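Long-range contact in tyrocidine synthase 2 (Brevibacillus parabrevis, PDB 6TA8), which is a nonribosomal peptide synthetase, a modular multidomain protein, represented here by its condensation domain: residues L218-T231 and S369-P381. Numbering follows the deposited sequence.
Sequences LREVAYWHNLETTT and SQLQPPLAFTLRP
Glu228 lies across the bend at Phe377 and Thr378, and of all residues in the packing of helix 221-229 against the irregular segment 369-381 it has the most surface buried. With CG anti to its own carbonyl carbon (chi1 -69°) and an extended chain beyond, the side chain carries its carboxylate to the backbone amides of the bend. OE1 accepts a weak hydrogen bond from Thr378 N at 3.3 Å, with an N-H...O angle of 154°, and stands 2.9 Å from Phe377 N. OE2 also takes a weak hydrogen bond from Tyr360 of helix 359-365, so both oxygens have polar company, which would probably help to keep the carboxylate ionised. The methylene part of Glu228 makes an apolar contact: Leu379 CD1 lies against CG at 3.8 Å and also touches Thr231 OG1, while its CD2 branch meets Leu227 CD2 at 4.0 Å. Leu379 also packs on Pro328 of strand 325-332 and Val299 of strand 297-304.

Leu375, earlier in the loop, packs on the preceding turns of the helix: CD1 reaches Trp224 CB and Val221 CG1, whereas CD2 lies beside the Glu228 carboxylate, near OE2, and 3.4 Å above the centre of the Phe377 ring. Val221 CG1, anti to its backbone N (chi1 -177°), also rests against the Pro373 ring, 3.7 Å from CD, and CG2 meets Leu371 CG.

The whole is a worked example of a surface helix with a non-regular loop laid along it, Leu371, Pro373, Leu375 and Leu379 packed on the helix and the bend amides facing a helix carboxylate. In this condensation domain, the loop links helix 359-365 to strand 383-390 of the six-stranded mixed sheet.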
loop_
_atom_site.group_PDB
_atom_site.type_symbol
_atom_site.label_atom_id
_atom_site.label_comp_id
_atom_site.label_asym_id
_atom_site.label_seq_id
_atom_site.Cartn_x
_atom_site.Cartn_y
_atom_site.Cartn_z
ATOM N N LEU A 218 12.579 -18.058 14.363
ATOM C CA LEU A 218 12.118 -18.668 15.606
ATOM C C LEU A 218 12.551 -17.877 16.833
ATOM O O LEU A 218 11.950 -18.035 17.901
ATOM C CB LEU A 218 12.631 -20.106 15.700
ATOM C CG LEU A 218 11.804 -21.155 14.960
ATOM C CD1 LEU A 218 12.637 -22.389 14.658
ATOM C CD2 LEU A 218 10.586 -21.521 15.783
ATOM N N ARG A 219 13.578 -17.036 16.706
ATOM C CA ARG A 219 14.027 -16.198 17.810
ATOM C C ARG A 219 13.101 -15.016 18.068
ATOM O O ARG A 219 13.301 -14.300 19.055
ATOM C CB ARG A 219 15.446 -15.694 17.537
ATOM C CG ARG A 219 16.463 -16.809 17.333
ATOM C CD ARG A 219 17.884 -16.273 17.312
ATOM N NE ARG A 219 18.463 -16.291 15.972
ATOM C CZ ARG A 219 18.956 -15.222 15.356
ATOM N NH1 ARG A 219 18.942 -14.040 15.958
ATOM N NH2 ARG A 219 19.466 -15.333 14.136
ATOM N N GLU A 220 12.101 -14.799 17.214
ATOM C CA GLU A 220 11.141 -13.718 17.383
ATOM C C GLU A 220 9.908 -14.129 18.176
ATOM O O GLU A 220 9.157 -13.252 18.615
ATOM C CB GLU A 220 10.683 -13.192 16.018
ATOM C CG GLU A 220 11.736 -12.441 15.227
ATOM C CD GLU A 220 11.176 -11.871 13.937
ATOM O OE1 GLU A 220 11.808 -12.054 12.875
ATOM O OE2 GLU A 220 10.096 -11.247 13.985
ATOM N N VAL A 221 9.682 -15.433 18.366
ATOM C CA VAL A 221 8.430 -15.903 18.954
ATOM C C VAL A 221 8.246 -15.346 20.360
ATOM O O VAL A 221 7.130 -14.996 20.763
ATOM C CB VAL A 221 8.380 -17.443 18.942
ATOM C CG1 VAL A 221 7.049 -17.936 19.488
ATOM C CG2 VAL A 221 8.612 -17.969 17.534
ATOM N N ALA A 222 9.336 -15.248 21.127
ATOM C CA ALA A 222 9.233 -14.730 22.488
ATOM C C ALA A 222 8.751 -13.286 22.507
ATOM O O ALA A 222 8.029 -12.886 23.428
ATOM C CB ALA A 222 10.581 -14.850 23.199
ATOM N N TYR A 223 9.130 -12.490 21.506
ATOM C CA TYR A 223 8.693 -11.099 21.464
ATOM C C TYR A 223 7.212 -10.998 21.119
ATOM O O TYR A 223 6.447 -10.319 21.813
ATOM C CB TYR A 223 9.531 -10.310 20.459
ATOM C CG TYR A 223 8.947 -8.953 20.139
ATOM C CD1 TYR A 223 9.081 -7.895 21.027
ATOM C CD2 TYR A 223 8.253 -8.734 18.955
ATOM C CE1 TYR A 223 8.545 -6.655 20.745
ATOM C CE2 TYR A 223 7.713 -7.495 18.665
ATOM C CZ TYR A 223 7.863 -6.460 19.564
ATOM O OH TYR A 223 7.329 -5.224 19.285
ATOM N N TRP A 224 6.791 -11.661 20.039
ATOM C CA TRP A 224 5.391 -11.596 19.631
ATOM C C TRP A 224 4.474 -12.246 20.658
ATOM O O TRP A 224 3.330 -11.810 20.828
ATOM C CB TRP A 224 5.207 -12.253 18.263
ATOM C CG TRP A 224 6.008 -11.616 17.167
ATOM C CD1 TRP A 224 7.057 -12.169 16.494
ATOM C CD2 TRP A 224 5.822 -10.306 16.616
ATOM N NE1 TRP A 224 7.537 -11.285 15.557
ATOM C CE2 TRP A 224 6.796 -10.135 15.612
ATOM C CE3 TRP A 224 4.929 -9.262 16.873
ATOM C CZ2 TRP A 224 6.902 -8.963 14.866
ATOM C CZ3 TRP A 224 5.035 -8.098 16.130
ATOM C CH2 TRP A 224 6.015 -7.959 15.139
ATOM N N HIS A 225 4.950 -13.287 21.349
ATOM C CA HIS A 225 4.149 -13.895 22.407
ATOM C C HIS A 225 4.061 -12.980 23.621
ATOM O O HIS A 225 3.004 -12.882 24.256
ATOM C CB HIS A 225 4.734 -15.251 22.799
ATOM C CG HIS A 225 3.972 -15.947 23.882
ATOM N ND1 HIS A 225 2.702 -16.448 23.695
ATOM C CD2 HIS A 225 4.301 -16.227 25.166
ATOM C CE1 HIS A 225 2.281 -17.006 24.816
ATOM N NE2 HIS A 225 3.232 -16.885 25.725
ATOM N N ASN A 226 5.164 -12.309 23.962
ATOM C CA ASN A 226 5.129 -11.327 25.041
ATOM C C ASN A 226 4.170 -10.191 24.714
ATOM O O ASN A 226 3.461 -9.693 25.594
ATOM C CB ASN A 226 6.535 -10.782 25.301
ATOM C CG ASN A 226 6.550 -9.655 26.321
ATOM O OD1 ASN A 226 6.251 -8.504 25.999
ATOM N ND2 ASN A 226 6.905 -9.984 27.557
ATOM N N LEU A 227 4.130 -9.772 23.449
ATOM C CA LEU A 227 3.237 -8.688 23.062
ATOM C C LEU A 227 1.775 -9.103 23.176
ATOM O O LEU A 227 0.929 -8.302 23.589
ATOM C CB LEU A 227 3.564 -8.227 21.641
ATOM C CG LEU A 227 2.868 -6.959 21.142
ATOM C CD1 LEU A 227 3.520 -5.708 21.722
ATOM C CD2 LEU A 227 2.867 -6.906 19.623
ATOM N N GLU A 228 1.451 -10.352 22.837
ATOM C CA GLU A 228 0.048 -10.747 22.806
ATOM C C GLU A 228 -0.542 -10.984 24.189
ATOM O O GLU A 228 -1.770 -11.012 24.319
ATOM C CB GLU A 228 -0.132 -12.001 21.952
ATOM C CG GLU A 228 0.106 -11.762 20.478
ATOM C CD GLU A 228 -0.194 -12.979 19.642
ATOM O OE1 GLU A 228 -0.716 -13.967 20.200
ATOM O OE2 GLU A 228 0.096 -12.948 18.428
ATOM N N THR A 229 0.289 -11.134 25.222
ATOM C CA THR A 229 -0.205 -11.458 26.556
ATOM C C THR A 229 -0.253 -10.263 27.500
ATOM O O THR A 229 -0.993 -10.304 28.490
ATOM C CB THR A 229 0.663 -12.548 27.195
ATOM O OG1 THR A 229 2.034 -12.131 27.201
ATOM C CG2 THR A 229 0.537 -13.850 26.420
ATOM N N THR A 230 0.514 -9.211 27.224
ATOM C CA THR A 230 0.575 -8.041 28.084
ATOM C C THR A 230 -0.357 -6.923 27.634
ATOM O O THR A 230 -0.396 -5.873 28.281
ATOM C CB THR A 230 2.012 -7.510 28.151
ATOM O OG1 THR A 230 2.126 -6.528 29.188
ATOM C CG2 THR A 230 2.415 -6.884 26.823
ATOM N N THR A 231 -1.107 -7.112 26.553
ATOM C CA THR A 231 -1.989 -6.073 26.038
ATOM C C THR A 231 -3.415 -6.273 26.513
ATOM O O THR A 231 -3.912 -7.400 26.586
ATOM C CB THR A 231 -1.982 -6.034 24.512
ATOM O OG1 THR A 231 -2.312 -7.342 24.014
ATOM C CG2 THR A 231 -0.632 -5.589 23.993
ATOM N N SER A 369 5.877 -25.427 11.703
ATOM C CA SER A 369 6.243 -26.041 12.971
ATOM C C SER A 369 5.457 -25.383 14.095
ATOM O O SER A 369 5.269 -24.164 14.097
ATOM C CB SER A 369 7.748 -25.917 13.239
ATOM O OG SER A 369 8.135 -24.559 13.360
ATOM N N GLN A 370 5.001 -26.199 15.042
ATOM C CA GLN A 370 4.356 -25.685 16.245
ATOM C C GLN A 370 5.406 -24.998 17.108
ATOM O O GLN A 370 6.305 -25.653 17.645
ATOM C CB GLN A 370 3.668 -26.815 17.004
ATOM C CG GLN A 370 2.290 -27.179 16.467
ATOM C CD GLN A 370 1.166 -26.532 17.254
ATOM O OE1 GLN A 370 1.236 -26.415 18.477
ATOM N NE2 GLN A 370 0.119 -26.108 16.553
ATOM N N LEU A 371 5.297 -23.679 17.237
ATOM C CA LEU A 371 6.321 -22.899 17.917
ATOM C C LEU A 371 6.325 -23.207 19.410
ATOM O O LEU A 371 5.269 -23.305 20.041
ATOM C CB LEU A 371 6.093 -21.406 17.677
ATOM C CG LEU A 371 6.180 -20.909 16.225
ATOM C CD1 LEU A 371 7.234 -21.677 15.437
ATOM C CD2 LEU A 371 4.828 -20.966 15.515
ATOM N N GLN A 372 7.526 -23.360 19.970
ATOM C CA GLN A 372 7.661 -23.786 21.362
ATOM C C GLN A 372 6.909 -22.896 22.347
ATOM O O GLN A 372 6.272 -23.445 23.262
ATOM C CB GLN A 372 9.150 -23.887 21.726
ATOM C CG GLN A 372 9.950 -24.799 20.806
ATOM C CD GLN A 372 11.192 -24.127 20.248
ATOM O OE1 GLN A 372 11.814 -23.297 20.912
ATOM N NE2 GLN A 372 11.559 -24.486 19.023
ATOM N N PRO A 373 6.934 -21.568 22.246
ATOM C CA PRO A 373 5.946 -20.763 22.968
ATOM C C PRO A 373 4.649 -20.696 22.184
ATOM O O PRO A 373 4.645 -20.287 21.013
ATOM C CB PRO A 373 6.611 -19.379 23.069
ATOM C CG PRO A 373 8.039 -19.582 22.635
ATOM C CD PRO A 373 7.987 -20.715 21.670
ATOM N N PRO A 374 3.527 -21.103 22.786
ATOM C CA PRO A 374 2.260 -21.144 22.040
ATOM C C PRO A 374 1.807 -19.777 21.550
ATOM O O PRO A 374 1.116 -19.048 22.268
ATOM C CB PRO A 374 1.271 -21.728 23.057
ATOM C CG PRO A 374 2.124 -22.442 24.060
ATOM C CD PRO A 374 3.385 -21.640 24.149
ATOM N N LEU A 375 2.195 -19.421 20.327
ATOM C CA LEU A 375 1.739 -18.184 19.708
ATOM C C LEU A 375 0.353 -18.409 19.115
ATOM O O LEU A 375 0.164 -19.309 18.289
ATOM C CB LEU A 375 2.725 -17.729 18.633
ATOM C CG LEU A 375 2.933 -16.220 18.460
ATOM C CD1 LEU A 375 4.023 -15.946 17.435
ATOM C CD2 LEU A 375 1.643 -15.528 18.061
ATOM N N ALA A 376 -0.614 -17.593 19.534
ATOM C CA ALA A 376 -1.996 -17.753 19.109
ATOM C C ALA A 376 -2.476 -16.668 18.155
ATOM O O ALA A 376 -3.545 -16.833 17.554
ATOM C CB ALA A 376 -2.925 -17.796 20.331
ATOM N N PHE A 377 -1.723 -15.580 17.995
ATOM C CA PHE A 377 -2.100 -14.464 17.127
ATOM C C PHE A 377 -3.493 -13.948 17.484
ATOM O O PHE A 377 -4.442 -14.052 16.709
ATOM C CB PHE A 377 -2.029 -14.866 15.651
ATOM C CG PHE A 377 -0.757 -15.563 15.270
ATOM C CD1 PHE A 377 0.364 -14.838 14.907
ATOM C CD2 PHE A 377 -0.683 -16.947 15.272
ATOM C CE1 PHE A 377 1.536 -15.478 14.555
ATOM C CE2 PHE A 377 0.485 -17.593 14.923
ATOM C CZ PHE A 377 1.598 -16.857 14.566
ATOM N N THR A 378 -3.602 -13.384 18.689
ATOM C CA THR A 378 -4.885 -12.951 19.226
ATOM C C THR A 378 -5.167 -11.470 19.013
ATOM O O THR A 378 -6.307 -11.040 19.218
ATOM C CB THR A 378 -4.966 -13.263 20.726
ATOM O OG1 THR A 378 -3.930 -12.558 21.422
ATOM C CG2 THR A 378 -4.811 -14.754 20.970
ATOM N N LEU A 379 -4.171 -10.686 18.610
ATOM C CA LEU A 379 -4.367 -9.253 18.427
ATOM C C LEU A 379 -5.171 -8.993 17.158
ATOM O O LEU A 379 -4.758 -9.383 16.060
ATOM C CB LEU A 379 -3.017 -8.540 18.364
ATOM C CG LEU A 379 -2.492 -7.915 19.659
ATOM C CD1 LEU A 379 -2.429 -8.944 20.775
ATOM C CD2 LEU A 379 -1.126 -7.292 19.426
ATOM N N ARG A 380 -6.324 -8.338 17.308
ATOM C CA ARG A 380 -7.180 -7.964 16.186
ATOM C C ARG A 380 -7.234 -6.447 16.092
ATOM O O ARG A 380 -8.121 -5.814 16.686
ATOM C CB ARG A 380 -8.586 -8.548 16.345
ATOM C CG ARG A 380 -8.609 -10.014 16.718
ATOM C CD ARG A 380 -8.543 -10.890 15.475
ATOM N NE ARG A 380 -8.116 -12.246 15.796
ATOM C CZ ARG A 380 -6.852 -12.610 15.988
ATOM N NH1 ARG A 380 -6.568 -13.871 16.284
ATOM N NH2 ARG A 380 -5.873 -11.723 15.882
ATOM N N PRO A 381 -6.313 -5.816 15.367
ATOM C CA PRO A 381 -6.339 -4.354 15.264
ATOM C C PRO A 381 -7.519 -3.885 14.430
ATOM O O PRO A 381 -7.907 -4.527 13.451
ATOM C CB PRO A 381 -5.003 -4.016 14.583
ATOM C CG PRO A 381 -4.182 -5.271 14.652
ATOM C CD PRO A 381 -5.165 -6.399 14.656
#